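Local coordinates for protein serine-threonine phosphatase 2C (Toxoplasma gondii, PDB 2I44) that probably removes phosphate from phosphoserine and phosphothreonine in proteins as a metal-dependent phosphatase of the PP2C family, and binds calcium ions in this crystal, at residues V113-V125 and F233-P247. Numbering follows the deposited sequence.
Sequences VDDMYKNADNELV and FGGKDLKMYGLSNQP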
# COMPACT_ATOMS: atom_id res chain seq x y z
N VAL A 113 -3.21 3.99 -12.47
CA VAL A 113 -2.75 3.91 -11.09
C VAL A 113 -1.92 5.16 -10.79
O VAL A 113 -2.02 5.73 -9.71
CB VAL A 113 -1.91 2.64 -10.86
CG1 VAL A 113 -1.27 2.65 -9.47
CG2 VAL A 113 -2.80 1.41 -11.00
N ASP A 114 -1.13 5.58 -11.76
CA ASP A 114 -0.32 6.77 -11.58
C ASP A 114 -1.22 7.98 -11.33
O ASP A 114 -0.97 8.78 -10.43
CB ASP A 114 0.56 7.02 -12.81
CG ASP A 114 1.70 7.96 -12.51
OD1 ASP A 114 2.65 7.53 -11.82
OD2 ASP A 114 1.66 9.13 -12.95
N ASP A 115 -2.27 8.10 -12.14
CA ASP A 115 -3.22 9.20 -12.01
C ASP A 115 -3.91 9.16 -10.66
O ASP A 115 -4.12 10.19 -10.02
CB ASP A 115 -4.28 9.13 -13.11
CG ASP A 115 -3.76 9.58 -14.45
OD1 ASP A 115 -2.58 9.95 -14.54
OD2 ASP A 115 -4.55 9.57 -15.43
N MSE A 116 -4.27 7.95 -10.23
CA MSE A 116 -4.93 7.77 -8.95
C MSE A 116 -4.09 8.32 -7.79
O MSE A 116 -4.58 9.10 -6.97
CB MSE A 116 -5.20 6.28 -8.70
CG MSE A 116 -5.76 5.97 -7.32
SE MSE A 116 -5.92 4.05 -6.96
CE MSE A 116 -4.13 3.73 -6.33
N TYR A 117 -2.83 7.91 -7.74
CA TYR A 117 -1.94 8.35 -6.69
C TYR A 117 -1.80 9.87 -6.62
O TYR A 117 -2.06 10.47 -5.58
CB TYR A 117 -0.56 7.71 -6.86
CG TYR A 117 -0.43 6.39 -6.13
CD1 TYR A 117 -0.12 6.35 -4.77
CD2 TYR A 117 -0.69 5.18 -6.79
CE1 TYR A 117 -0.08 5.13 -4.08
CE2 TYR A 117 -0.65 3.97 -6.10
CZ TYR A 117 -0.34 3.95 -4.75
OH TYR A 117 -0.29 2.75 -4.08
N LYS A 118 -1.42 10.48 -7.73
CA LYS A 118 -1.24 11.92 -7.76
C LYS A 118 -2.51 12.71 -7.50
O LYS A 118 -2.48 13.71 -6.79
CB LYS A 118 -0.61 12.33 -9.10
CG LYS A 118 0.82 11.83 -9.26
CD LYS A 118 1.31 11.96 -10.68
CE LYS A 118 2.74 11.47 -10.82
NZ LYS A 118 3.11 11.25 -12.25
N ASN A 119 -3.64 12.26 -8.05
CA ASN A 119 -4.90 12.97 -7.85
C ASN A 119 -5.43 12.77 -6.44
O ASN A 119 -5.97 13.69 -5.82
CB ASN A 119 -5.94 12.53 -8.88
CG ASN A 119 -5.59 12.98 -10.28
OD1 ASN A 119 -4.94 14.01 -10.46
ND2 ASN A 119 -6.03 12.23 -11.28
N ALA A 120 -5.26 11.56 -5.91
CA ALA A 120 -5.72 11.29 -4.56
C ALA A 120 -4.87 12.08 -3.58
O ALA A 120 -5.36 12.54 -2.55
CB ALA A 120 -5.64 9.81 -4.25
N ASP A 121 -3.59 12.26 -3.88
CA ASP A 121 -2.75 13.00 -2.96
C ASP A 121 -3.04 14.49 -3.01
O ASP A 121 -3.01 15.16 -1.98
CB ASP A 121 -1.26 12.77 -3.22
CG ASP A 121 -0.39 13.31 -2.09
OD1 ASP A 121 -0.66 12.94 -0.92
OD2 ASP A 121 0.54 14.09 -2.36
N ASN A 122 -3.31 15.02 -4.20
CA ASN A 122 -3.62 16.45 -4.31
C ASN A 122 -4.85 16.75 -3.48
O ASN A 122 -4.88 17.72 -2.73
CB ASN A 122 -3.87 16.85 -5.77
CG ASN A 122 -2.61 16.79 -6.61
OD1 ASN A 122 -1.50 16.88 -6.09
ND2 ASN A 122 -2.78 16.66 -7.92
N GLU A 123 -5.86 15.90 -3.59
CA GLU A 123 -7.10 16.10 -2.84
C GLU A 123 -6.86 15.97 -1.34
O GLU A 123 -7.39 16.74 -0.55
CB GLU A 123 -8.16 15.10 -3.29
CG GLU A 123 -9.56 15.48 -2.85
CD GLU A 123 -10.57 14.39 -3.11
OE1 GLU A 123 -10.35 13.59 -4.05
OE2 GLU A 123 -11.58 14.33 -2.38
N LEU A 124 -6.06 14.98 -0.95
CA LEU A 124 -5.76 14.77 0.46
C LEU A 124 -5.01 15.99 1.03
O LEU A 124 -5.37 16.51 2.09
CB LEU A 124 -4.91 13.51 0.65
CG LEU A 124 -4.51 13.18 2.09
CD1 LEU A 124 -5.75 12.92 2.92
CD2 LEU A 124 -3.59 11.96 2.11
N VAL A 125 -3.97 16.43 0.33
CA VAL A 125 -3.17 17.57 0.77
C VAL A 125 -4.00 18.84 0.94
O VAL A 125 -3.75 19.64 1.84
CB VAL A 125 -1.98 17.83 -0.20
CG1 VAL A 125 -1.27 19.12 0.18
CG2 VAL A 125 -0.99 16.65 -0.15
N PHE A 233 1.47 9.58 1.00
CA PHE A 233 0.29 10.41 0.84
C PHE A 233 0.36 11.38 2.02
O PHE A 233 0.81 11.01 3.10
CB PHE A 233 -0.99 9.59 0.99
CG PHE A 233 -1.41 8.86 -0.24
CD1 PHE A 233 -1.66 9.55 -1.42
CD2 PHE A 233 -1.61 7.48 -0.22
CE1 PHE A 233 -2.11 8.89 -2.55
CE2 PHE A 233 -2.06 6.80 -1.35
CZ PHE A 233 -2.31 7.51 -2.52
N GLY A 234 -0.07 12.62 1.82
CA GLY A 234 -0.04 13.57 2.92
C GLY A 234 1.32 14.21 3.15
O GLY A 234 2.02 14.53 2.20
N GLY A 235 1.68 14.40 4.41
CA GLY A 235 2.95 15.03 4.71
C GLY A 235 2.99 16.42 4.09
O GLY A 235 3.99 16.83 3.49
N LYS A 236 1.90 17.17 4.25
CA LYS A 236 1.81 18.52 3.69
C LYS A 236 3.09 19.34 3.80
O LYS A 236 3.62 19.82 2.80
CB LYS A 236 0.65 19.30 4.34
CG LYS A 236 0.48 20.73 3.80
CD LYS A 236 -0.80 21.39 4.32
CE LYS A 236 -0.76 21.70 5.81
NZ LYS A 236 0.17 22.81 6.14
N ASP A 237 3.60 19.50 5.02
CA ASP A 237 4.80 20.30 5.22
C ASP A 237 6.14 19.63 4.90
O ASP A 237 7.19 20.07 5.38
CB ASP A 237 4.80 20.86 6.65
CG ASP A 237 3.70 21.91 6.84
OD1 ASP A 237 2.85 22.06 5.94
OD2 ASP A 237 3.69 22.59 7.89
N LEU A 238 6.10 18.58 4.09
CA LEU A 238 7.31 17.89 3.65
C LEU A 238 7.25 17.70 2.13
O LEU A 238 8.27 17.44 1.49
CB LEU A 238 7.43 16.52 4.33
CG LEU A 238 7.77 16.48 5.82
CD1 LEU A 238 7.78 15.03 6.30
CD2 LEU A 238 9.12 17.15 6.08
N LYS A 239 6.06 17.86 1.57
CA LYS A 239 5.87 17.69 0.13
C LYS A 239 6.68 18.67 -0.71
O LYS A 239 6.88 18.46 -1.91
CB LYS A 239 4.37 17.80 -0.22
CG LYS A 239 3.76 16.53 -0.88
CD LYS A 239 4.16 15.25 -0.15
CE LYS A 239 3.60 13.98 -0.80
NZ LYS A 239 2.21 13.63 -0.34
N MSE A 240 7.16 19.75 -0.09
CA MSE A 240 7.96 20.72 -0.82
C MSE A 240 9.44 20.49 -0.53
O MSE A 240 10.30 21.18 -1.08
CB MSE A 240 7.57 22.17 -0.46
CG MSE A 240 7.94 22.62 0.97
SE MSE A 240 6.75 21.99 2.39
CE MSE A 240 5.41 23.38 2.29
N TYR A 241 9.73 19.52 0.32
CA TYR A 241 11.11 19.22 0.68
C TYR A 241 11.60 17.83 0.26
O TYR A 241 12.49 17.27 0.89
CB TYR A 241 11.30 19.37 2.19
CG TYR A 241 11.14 20.78 2.70
CD1 TYR A 241 12.00 21.80 2.29
CD2 TYR A 241 10.15 21.09 3.63
CE1 TYR A 241 11.88 23.10 2.79
CE2 TYR A 241 10.01 22.38 4.14
CZ TYR A 241 10.88 23.38 3.71
OH TYR A 241 10.75 24.63 4.24
N GLY A 242 11.02 17.27 -0.79
CA GLY A 242 11.46 15.96 -1.23
C GLY A 242 10.50 14.79 -1.05
O GLY A 242 10.69 13.75 -1.69
N LEU A 243 9.49 14.93 -0.19
CA LEU A 243 8.53 13.84 -0.01
C LEU A 243 7.69 13.79 -1.30
O LEU A 243 6.97 14.73 -1.62
CB LEU A 243 7.64 14.10 1.21
CG LEU A 243 6.70 12.99 1.69
CD1 LEU A 243 7.52 11.76 2.11
CD2 LEU A 243 5.86 13.49 2.86
N SER A 244 7.79 12.68 -2.03
CA SER A 244 7.09 12.52 -3.30
C SER A 244 5.81 11.67 -3.25
O SER A 244 5.64 10.84 -2.36
CB SER A 244 8.05 11.89 -4.31
OG SER A 244 7.39 11.52 -5.51
N ASN A 245 4.91 11.91 -4.20
CA ASN A 245 3.68 11.13 -4.29
C ASN A 245 3.72 10.28 -5.56
O ASN A 245 2.71 9.72 -5.99
CB ASN A 245 2.43 12.03 -4.31
CG ASN A 245 2.46 13.07 -5.41
OD1 ASN A 245 3.03 12.86 -6.48
ND2 ASN A 245 1.82 14.20 -5.16
N GLN A 246 4.90 10.21 -6.17
CA GLN A 246 5.12 9.42 -7.38
C GLN A 246 5.24 7.96 -6.96
O GLN A 246 6.17 7.58 -6.26
CB GLN A 246 6.43 9.86 -8.06
CG GLN A 246 6.88 8.99 -9.22
CD GLN A 246 5.86 8.96 -10.35
OE1 GLN A 246 5.14 7.98 -10.53
NE2 GLN A 246 5.79 10.05 -11.10
N PRO A 247 4.28 7.11 -7.37
CA PRO A 247 4.37 5.70 -6.99
C PRO A 247 5.23 4.90 -7.95
O PRO A 247 5.43 5.31 -9.09
CB PRO A 247 2.92 5.25 -7.04
CG PRO A 247 2.42 6.01 -8.25
CD PRO A 247 2.98 7.40 -8.01
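In one of the two helical layers that flank the PP2C beta-sandwich, helix 98-130 meets the short strand 233-234, which pairs with strand 137-146, and the loop after it; Asp-121 pins the two together. A chi1 of -168° swings its CG away from the backbone N and carries the carboxylate out to strand and loop. OD1 is met almost head-on by the backbone N of Gly-234 at 2.8 Å. OD2 accepts twice from the same face of the carboxylate: Lys-239 NZ forms a salt bridge on the syn side at 2.7 Å, and Asn-245 ND2 comes in on the anti side at 3.1 Å. Since Lys-239 NZ also donates to Gly-234 O and Ala-232 O, the ammonium is held between carboxylate and strand, which probably favours a charged Asp-121.

Apolar contacts flank this polar cluster. The rings of Tyr-117 and Phe-233 lie almost parallel (5°) but slid apart, with CD1 of Tyr-117 3.3 Å from CZ of Phe-233. Pro-247 lays CB over a Tyr-117 face, 3.7 Å from the ring centroid, while the phenol OH hydrogen-bonds with Thr-142 OG1 and Ser-140 OG. Such helix-on-sheet packing is characteristic of the alpha-beta-beta-alpha PP2C fold.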